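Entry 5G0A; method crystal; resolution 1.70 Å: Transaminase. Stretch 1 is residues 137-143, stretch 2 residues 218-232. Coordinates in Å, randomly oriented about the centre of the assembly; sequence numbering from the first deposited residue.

Stretch 1 137-143: NRPLVVT
Stretch 2 218-232: YTRRMIENYGPEQVA

When a helix and the strand that follows it pack beside a distant strand of the same chain, a few backbone hydrogen bonds set the register and apolar side chains fill the space that remains. The transaminase of entry 5G0A gives a compact example, in which residues at least 77 positions apart in sequence bury 588 Å² between them, both sides summed.

The register rests on a parallel bridge between Leu140 and Val231, whose CA atoms lie 4.5 Å apart. Leu140 supplies both backbone bonds: its N donates to Gln230 O at 2.9 Å with an angle of 160° at the hydrogen, and its O accepts from Ala232 N at 2.8 Å and 138°. One residue thus reaches the neighbours flanking its bridge partner, the signature of parallel pairing. Between these bonds, Val231 CA approaches Leu140 O at 3.6 Å in a CA-H...O contact. Leu140 (phi/psi -82/138) and Val231 (-102/111) are extended, whereas Ala232 turns to -67/-45.

Just before the bridge, Arg138 (-138/148) directs its CA-to-CB bond toward the second stretch and runs an m, t, t side chain along it, with chi4 at 163°. Its NH1 donates to Val231 O at 3.0 Å and 160°, the carbonyl lying at the guanidinium edge, near its plane. Pro228 O instead lies over one face; at 3.5 Å from Arg138 NH1, its angle is too poor for a hydrogen bond. A water accepts from Arg138 NE at 2.8 Å and donates to Glu229 O at 3.2 Å, while Arg138 CG touches Glu229 O directly at 3.3 Å. The backbone fares less well: Arg138 O, 3.6 Å from Ala232 CB, is buried without a polar partner. Pro139 (-91/-35) has no hydrogen to offer Gln230 O, which lies 3.3 Å from Pro139 CD.

The turn leading into the second strand is held from within. Helix 218-226 ends before Gly227, whose phi/psi of 95/108 would jam a CB against the preceding carbonyl. Pro228 and Glu229 then form a 3-10 segment; Gln230 N bonds to Gly227 O at 2.8 Å, and Val231 N to Pro228 O at 3.2 Å. Gln230, with chi1 p and chi2 t, folds back so that its NE2 donates to Tyr226 O at 2.9 Å; Leu140 CD1 packs 3.6 Å from that same NE2.

Apolar packing completes the contact. Leu140 (m, t) and Val231 (t) project to the same sheet face, with Leu140 CB 4.1 Å from Val231 CG2. Leu140 CD1 also meets Tyr226 CB at 3.8 Å. Two residues on, Val142 (-102/125, chi1 t) points toward the second stretch and sets its CG2 3.8 Å from Val231 CG1 and 3.9 Å from Ile223 CG1. Ile223 (m, t) leaves its backbone sideways, but its end comes nearer. Strand 140-143 and the helix run nearly antiparallel, at 166°, their axes 10.5 Å apart at closest approach, a gap that these side chains bridge.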

ATOM      1  N   ASN B 137      -7.859 -10.246 -13.757  1.00 23.38           N
ATOM      2  CA  ASN B 137      -7.773  -8.757 -13.712  1.00 24.40           C
ATOM      3  C   ASN B 137      -8.293  -8.216 -12.369  1.00 23.93           C
ATOM      4  O   ASN B 137      -9.077  -7.247 -12.328  1.00 25.18           O
ATOM      5  CB  ASN B 137      -8.517  -8.109 -14.898  1.00 25.17           C
ATOM      6  CG  ASN B 137      -8.141  -6.641 -15.114  1.00 28.42           C
ATOM      7  OD1 ASN B 137      -8.981  -5.822 -15.545  1.00 31.42           O
ATOM      8  ND2 ASN B 137      -6.883  -6.306 -14.860  1.00 27.12           N
ATOM      9  N   ARG B 138      -7.872  -8.853 -11.278  1.00 20.94           N
ATOM     10  CA  ARG B 138      -8.328  -8.506  -9.920  1.00 22.16           C
ATOM     11  C   ARG B 138      -7.144  -8.539  -8.958  1.00 21.96           C
ATOM     12  O   ARG B 138      -6.241  -9.366  -9.139  1.00 22.03           O
ATOM     13  CB  ARG B 138      -9.359  -9.510  -9.395  1.00 23.22           C
ATOM     14  CG  ARG B 138     -10.636  -9.615 -10.224  1.00 23.45           C
ATOM     15  CD  ARG B 138     -11.478 -10.720  -9.624  1.00 23.13           C
ATOM     16  NE  ARG B 138     -12.558 -11.086 -10.546  1.00 25.40           N
ATOM     17  CZ  ARG B 138     -13.245 -12.228 -10.440  1.00 26.00           C
ATOM     18  NH1 ARG B 138     -12.945 -13.093  -9.475  1.00 26.11           N
ATOM     19  NH2 ARG B 138     -14.212 -12.503 -11.332  1.00 28.13           N
ATOM     20  N   PRO B 139      -7.163  -7.682  -7.921  1.00 21.54           N
ATOM     21  CA  PRO B 139      -5.976  -7.552  -7.045  1.00 22.46           C
ATOM     22  C   PRO B 139      -5.906  -8.451  -5.813  1.00 21.81           C
ATOM     23  O   PRO B 139      -4.809  -8.817  -5.398  1.00 22.01           O
ATOM     24  CB  PRO B 139      -6.063  -6.094  -6.563  1.00 22.93           C
ATOM     25  CG  PRO B 139      -7.545  -5.809  -6.538  1.00 21.97           C
ATOM     26  CD  PRO B 139      -8.075  -6.519  -7.778  1.00 22.62           C
ATOM     27  N   LEU B 140      -7.027  -8.748  -5.169  1.00 20.95           N
ATOM     28  CA  LEU B 140      -6.956  -9.348  -3.854  1.00 22.68           C
ATOM     29  C   LEU B 140      -6.720 -10.855  -3.895  1.00 22.46           C
ATOM     30  O   LEU B 140      -7.290 -11.572  -4.717  1.00 22.28           O
ATOM     31  CB  LEU B 140      -8.218  -9.043  -3.048  1.00 24.06           C
ATOM     32  CG  LEU B 140      -8.466  -7.573  -2.682  1.00 26.01           C
ATOM     33  CD1 LEU B 140      -9.711  -7.484  -1.817  1.00 25.04           C
ATOM     34  CD2 LEU B 140      -7.274  -6.994  -1.922  1.00 26.74           C
ATOM     35  N   VAL B 141      -5.851 -11.323  -3.005  1.00 20.77           N
ATOM     36  CA  VAL B 141      -5.689 -12.765  -2.835  1.00 20.99           C
ATOM     37  C   VAL B 141      -5.976 -13.084  -1.364  1.00 22.31           C
ATOM     38  O   VAL B 141      -5.555 -12.349  -0.443  1.00 23.95           O
ATOM     39  CB  VAL B 141      -4.263 -13.247  -3.237  1.00 20.89           C
ATOM     40  CG1 VAL B 141      -4.077 -14.720  -2.850  1.00 22.33           C
ATOM     41  CG2 VAL B 141      -4.013 -13.034  -4.746  1.00 21.42           C
ATOM     42  N   VAL B 142      -6.698 -14.174  -1.147  1.00 21.12           N
ATOM     43  CA  VAL B 142      -7.069 -14.628   0.191  1.00 21.85           C
ATOM     44  C   VAL B 142      -6.157 -15.781   0.579  1.00 22.88           C
ATOM     45  O   VAL B 142      -6.054 -16.785  -0.155  1.00 25.35           O
ATOM     46  CB  VAL B 142      -8.537 -15.118   0.206  1.00 23.03           C
ATOM     47  CG1 VAL B 142      -8.908 -15.637   1.590  1.00 24.27           C
ATOM     48  CG2 VAL B 142      -9.461 -13.997  -0.233  1.00 22.61           C
ATOM     49  N   THR B 143      -5.509 -15.614   1.732  1.00 22.58           N
ATOM     50  CA  THR B 143      -4.708 -16.668   2.345  1.00 22.23           C
ATOM     51  C   THR B 143      -5.323 -17.052   3.705  1.00 22.89           C
ATOM     52  O   THR B 143      -6.430 -16.591   4.046  1.00 25.83           O
ATOM     53  CB  THR B 143      -3.262 -16.179   2.511  1.00 21.97           C
ATOM     54  OG1 THR B 143      -2.413 -17.296   2.806  1.00 22.84           O
ATOM     55  CG2 THR B 143      -3.176 -15.094   3.630  1.00 22.39           C
ATOM     56  N   TYR B 218     -16.834 -17.883   7.092  1.00 32.99           N
ATOM     57  CA  TYR B 218     -16.285 -16.572   7.314  1.00 34.42           C
ATOM     58  C   TYR B 218     -15.360 -16.149   6.170  1.00 33.46           C
ATOM     59  O   TYR B 218     -15.304 -14.969   5.825  1.00 29.85           O
ATOM     60  CB  TYR B 218     -15.602 -16.451   8.680  1.00 37.24           C
ATOM     61  CG  TYR B 218     -15.164 -15.038   8.945  1.00 42.58           C
ATOM     62  CD1 TYR B 218     -16.096 -13.984   8.931  1.00 44.85           C
ATOM     63  CD2 TYR B 218     -13.826 -14.726   9.167  1.00 43.89           C
ATOM     64  CE1 TYR B 218     -15.707 -12.681   9.151  1.00 45.67           C
ATOM     65  CE2 TYR B 218     -13.430 -13.417   9.390  1.00 43.05           C
ATOM     66  CZ  TYR B 218     -14.372 -12.399   9.383  1.00 46.73           C
ATOM     67  OH  TYR B 218     -13.995 -11.094   9.599  1.00 48.15           O
ATOM     68  N   THR B 219     -14.662 -17.117   5.569  1.00 29.68           N
ATOM     69  CA  THR B 219     -13.872 -16.824   4.360  1.00 29.30           C
ATOM     70  C   THR B 219     -14.780 -16.251   3.262  1.00 27.75           C
ATOM     71  O   THR B 219     -14.468 -15.246   2.625  1.00 27.64           O
ATOM     72  CB  THR B 219     -13.138 -18.088   3.833  1.00 27.81           C
ATOM     73  OG1 THR B 219     -12.342 -18.657   4.878  1.00 28.19           O
ATOM     74  CG2 THR B 219     -12.229 -17.754   2.643  1.00 27.76           C
ATOM     75  N   ARG B 220     -15.926 -16.885   3.058  1.00 29.46           N
ATOM     76  CA  ARG B 220     -16.864 -16.431   2.027  1.00 28.15           C
ATOM     77  C   ARG B 220     -17.376 -15.023   2.361  1.00 27.87           C
ATOM     78  O   ARG B 220     -17.460 -14.180   1.484  1.00 27.93           O
ATOM     79  CB  ARG B 220     -18.039 -17.403   1.936  1.00 29.91           C
ATOM     80  CG  ARG B 220     -19.108 -16.997   0.929  1.00 31.87           C
ATOM     81  CD  ARG B 220     -20.321 -17.923   0.972  1.00 35.60           C
ATOM     82  NE  ARG B 220     -20.773 -18.241   2.328  1.00 38.80           N
ATOM     83  CZ  ARG B 220     -21.611 -17.503   3.061  1.00 43.78           C
ATOM     84  NH1 ARG B 220     -22.107 -16.359   2.600  1.00 43.04           N
ATOM     85  NH2 ARG B 220     -21.945 -17.912   4.279  1.00 44.91           N
ATOM     86  N   ARG B 221     -17.709 -14.796   3.630  1.00 28.97           N
ATOM     87  CA  ARG B 221     -18.173 -13.477   4.100  1.00 31.03           C
ATOM     88  C   ARG B 221     -17.156 -12.378   3.816  1.00 29.11           C
ATOM     89  O   ARG B 221     -17.523 -11.273   3.411  1.00 29.79           O
ATOM     90  CB  ARG B 221     -18.494 -13.521   5.602  1.00 33.27           C
ATOM     91  CG  ARG B 221     -19.795 -14.211   5.965  1.00 40.06           C
ATOM     92  CD  ARG B 221     -20.930 -13.198   6.116  1.00 41.11           C
ATOM     93  NE  ARG B 221     -20.789 -12.365   7.313  1.00 45.73           N
ATOM     94  CZ  ARG B 221     -21.596 -12.384   8.380  1.00 47.91           C
ATOM     95  NH1 ARG B 221     -22.639 -13.207   8.449  1.00 44.45           N
ATOM     96  NH2 ARG B 221     -21.358 -11.557   9.389  1.00 47.28           N
ATOM     97  N   MET B 222     -15.872 -12.684   4.045  1.00 27.93           N
ATOM     98  CA  MET B 222     -14.809 -11.727   3.791  1.00 28.43           C
ATOM     99  C   MET B 222     -14.730 -11.406   2.311  1.00 26.79           C
ATOM    100  O   MET B 222     -14.586 -10.259   1.925  1.00 27.53           O
ATOM    101  CB  MET B 222     -13.454 -12.275   4.266  1.00 29.60           C
ATOM    102  CG  MET B 222     -13.263 -12.303   5.774  1.00 32.98           C
ATOM    103  SD  MET B 222     -11.750 -13.229   6.164  1.00 39.81           S
ATOM    104  CE  MET B 222     -10.640 -12.383   5.074  1.00 34.31           C
ATOM    105  N   ILE B 223     -14.830 -12.436   1.459  1.00 26.38           N
ATOM    106  CA  ILE B 223     -14.819 -12.196   0.023  1.00 25.08           C
ATOM    107  C   ILE B 223     -16.024 -11.371  -0.438  1.00 25.86           C
ATOM    108  O   ILE B 223     -15.892 -10.518  -1.306  1.00 25.86           O
ATOM    109  CB  ILE B 223     -14.708 -13.521  -0.776  1.00 24.37           C
ATOM    110  CG1 ILE B 223     -13.363 -14.179  -0.420  1.00 25.27           C
ATOM    111  CG2 ILE B 223     -14.836 -13.287  -2.281  1.00 24.44           C
ATOM    112  CD1 ILE B 223     -13.274 -15.638  -0.854  1.00 24.94           C
ATOM    113  N   GLU B 224     -17.196 -11.684   0.096  1.00 25.42           N
ATOM    114  CA  GLU B 224     -18.398 -10.899  -0.209  1.00 27.39           C
ATOM    115  C   GLU B 224     -18.213  -9.439   0.189  1.00 27.88           C
ATOM    116  O   GLU B 224     -18.521  -8.530  -0.585  1.00 27.82           O
ATOM    117  CB  GLU B 224     -19.607 -11.473   0.532  1.00 27.85           C
ATOM    118  CG  GLU B 224     -20.094 -12.779  -0.060  1.00 33.24           C
ATOM    119  CD  GLU B 224     -21.199 -13.383   0.779  1.00 36.39           C
ATOM    120  OE1 GLU B 224     -21.398 -12.929   1.930  1.00 41.73           O
ATOM    121  OE2 GLU B 224     -21.860 -14.288   0.273  1.00 36.94           O
ATOM    122  N   ASN B 225     -17.683  -9.222   1.387  1.00 27.44           N
ATOM    123  CA  ASN B 225     -17.497  -7.865   1.911  1.00 27.19           C
ATOM    124  C   ASN B 225     -16.550  -7.021   1.073  1.00 26.49           C
ATOM    125  O   ASN B 225     -16.835  -5.884   0.763  1.00 25.76           O
ATOM    126  CB  ASN B 225     -17.018  -7.934   3.357  1.00 28.35           C
ATOM    127  CG  ASN B 225     -17.023  -6.574   4.039  1.00 28.25           C
ATOM    128  OD1 ASN B 225     -16.069  -5.807   3.930  1.00 28.72           O
ATOM    129  ND2 ASN B 225     -18.120  -6.260   4.732  1.00 28.29           N
ATOM    130  N   TYR B 226     -15.401  -7.593   0.706  1.00 26.34           N
ATOM    131  CA  TYR B 226     -14.431  -6.901  -0.124  1.00 25.36           C
ATOM    132  C   TYR B 226     -14.837  -6.834  -1.591  1.00 25.87           C
ATOM    133  O   TYR B 226     -14.272  -6.045  -2.364  1.00 27.27           O
ATOM    134  CB  TYR B 226     -13.033  -7.520   0.062  1.00 25.21           C
ATOM    135  CG  TYR B 226     -12.343  -6.971   1.301  1.00 23.90           C
ATOM    136  CD1 TYR B 226     -12.578  -7.531   2.553  1.00 24.72           C
ATOM    137  CD2 TYR B 226     -11.481  -5.878   1.212  1.00 23.48           C
ATOM    138  CE1 TYR B 226     -11.966  -7.025   3.685  1.00 25.29           C
ATOM    139  CE2 TYR B 226     -10.889  -5.345   2.338  1.00 24.68           C
ATOM    140  CZ  TYR B 226     -11.111  -5.935   3.561  1.00 26.74           C
ATOM    141  OH  TYR B 226     -10.500  -5.433   4.690  1.00 28.92           O
ATOM    142  N   GLY B 227     -15.854  -7.619  -1.954  1.00 25.55           N
ATOM    143  CA  GLY B 227     -16.332  -7.679  -3.333  1.00 26.79           C
ATOM    144  C   GLY B 227     -15.692  -8.848  -4.075  1.00 26.95           C
ATOM    145  O   GLY B 227     -14.504  -8.796  -4.379  1.00 25.75           O
ATOM    146  N   PRO B 228     -16.462  -9.915  -4.369  1.00 26.79           N
ATOM    147  CA  PRO B 228     -15.871 -11.034  -5.117  1.00 26.62           C
ATOM    148  C   PRO B 228     -15.287 -10.578  -6.448  1.00 26.28           C
ATOM    149  O   PRO B 228     -14.342 -11.204  -6.939  1.00 26.99           O
ATOM    150  CB  PRO B 228     -17.073 -11.977  -5.342  1.00 26.78           C
ATOM    151  CG  PRO B 228     -17.979 -11.652  -4.190  1.00 25.88           C
ATOM    152  CD  PRO B 228     -17.902 -10.149  -4.130  1.00 25.27           C
ATOM    153  N   GLU B 229     -15.787  -9.458  -6.992  1.00 24.23           N
ATOM    154  CA  GLU B 229     -15.266  -8.897  -8.228  1.00 26.15           C
ATOM    155  C   GLU B 229     -13.839  -8.317  -8.103  1.00 24.14           C
ATOM    156  O   GLU B 229     -13.225  -7.966  -9.099  1.00 26.45           O
ATOM    157  CB  GLU B 229     -16.245  -7.864  -8.846  1.00 28.59           C
ATOM    158  CG  GLU B 229     -16.301  -6.471  -8.192  1.00 28.88           C
ATOM    159  CD  GLU B 229     -16.923  -6.413  -6.810  1.00 29.99           C
ATOM    160  OE1 GLU B 229     -17.523  -7.388  -6.316  1.00 29.44           O
ATOM    161  OE2 GLU B 229     -16.810  -5.337  -6.184  1.00 33.52           O
ATOM    162  N   GLN B 230     -13.313  -8.188  -6.891  1.00 25.24           N
ATOM    163  CA  GLN B 230     -11.906  -7.790  -6.820  1.00 25.97           C
ATOM    164  C   GLN B 230     -11.007  -8.835  -6.170  1.00 24.39           C
ATOM    165  O   GLN B 230      -9.856  -8.545  -5.861  1.00 21.44           O
ATOM    166  CB  GLN B 230     -11.716  -6.411  -6.195  1.00 31.40           C
ATOM    167  CG  GLN B 230     -11.951  -6.343  -4.704  1.00 30.29           C
ATOM    168  CD  GLN B 230     -11.410  -5.036  -4.128  1.00 34.18           C
ATOM    169  OE1 GLN B 230     -10.670  -4.303  -4.803  1.00 35.40           O
ATOM    170  NE2 GLN B 230     -11.761  -4.750  -2.889  1.00 32.44           N
ATOM    171  N   VAL B 231     -11.544 -10.038  -5.969  1.00 22.73           N
ATOM    172  CA  VAL B 231     -10.774 -11.143  -5.387  1.00 21.94           C
ATOM    173  C   VAL B 231     -10.345 -12.100  -6.521  1.00 23.01           C
ATOM    174  O   VAL B 231     -11.165 -12.776  -7.117  1.00 23.04           O
ATOM    175  CB  VAL B 231     -11.533 -11.907  -4.268  1.00 23.11           C
ATOM    176  CG1 VAL B 231     -10.705 -13.090  -3.753  1.00 22.79           C
ATOM    177  CG2 VAL B 231     -11.861 -10.974  -3.094  1.00 23.76           C
ATOM    178  N   ALA B 232      -9.050 -12.139  -6.804  1.00 21.51           N
ATOM    179  CA  ALA B 232      -8.494 -13.059  -7.814  1.00 20.84           C
ATOM    180  C   ALA B 232      -8.571 -14.534  -7.441  1.00 22.70           C
ATOM    181  O   ALA B 232      -8.886 -15.356  -8.290  1.00 23.56           O
ATOM    182  CB  ALA B 232      -7.025 -12.698  -8.125  1.00 20.37           C
TER
HETATM  183  O   HOH W   1     -13.652  -8.993 -12.086  1.00 38.95           O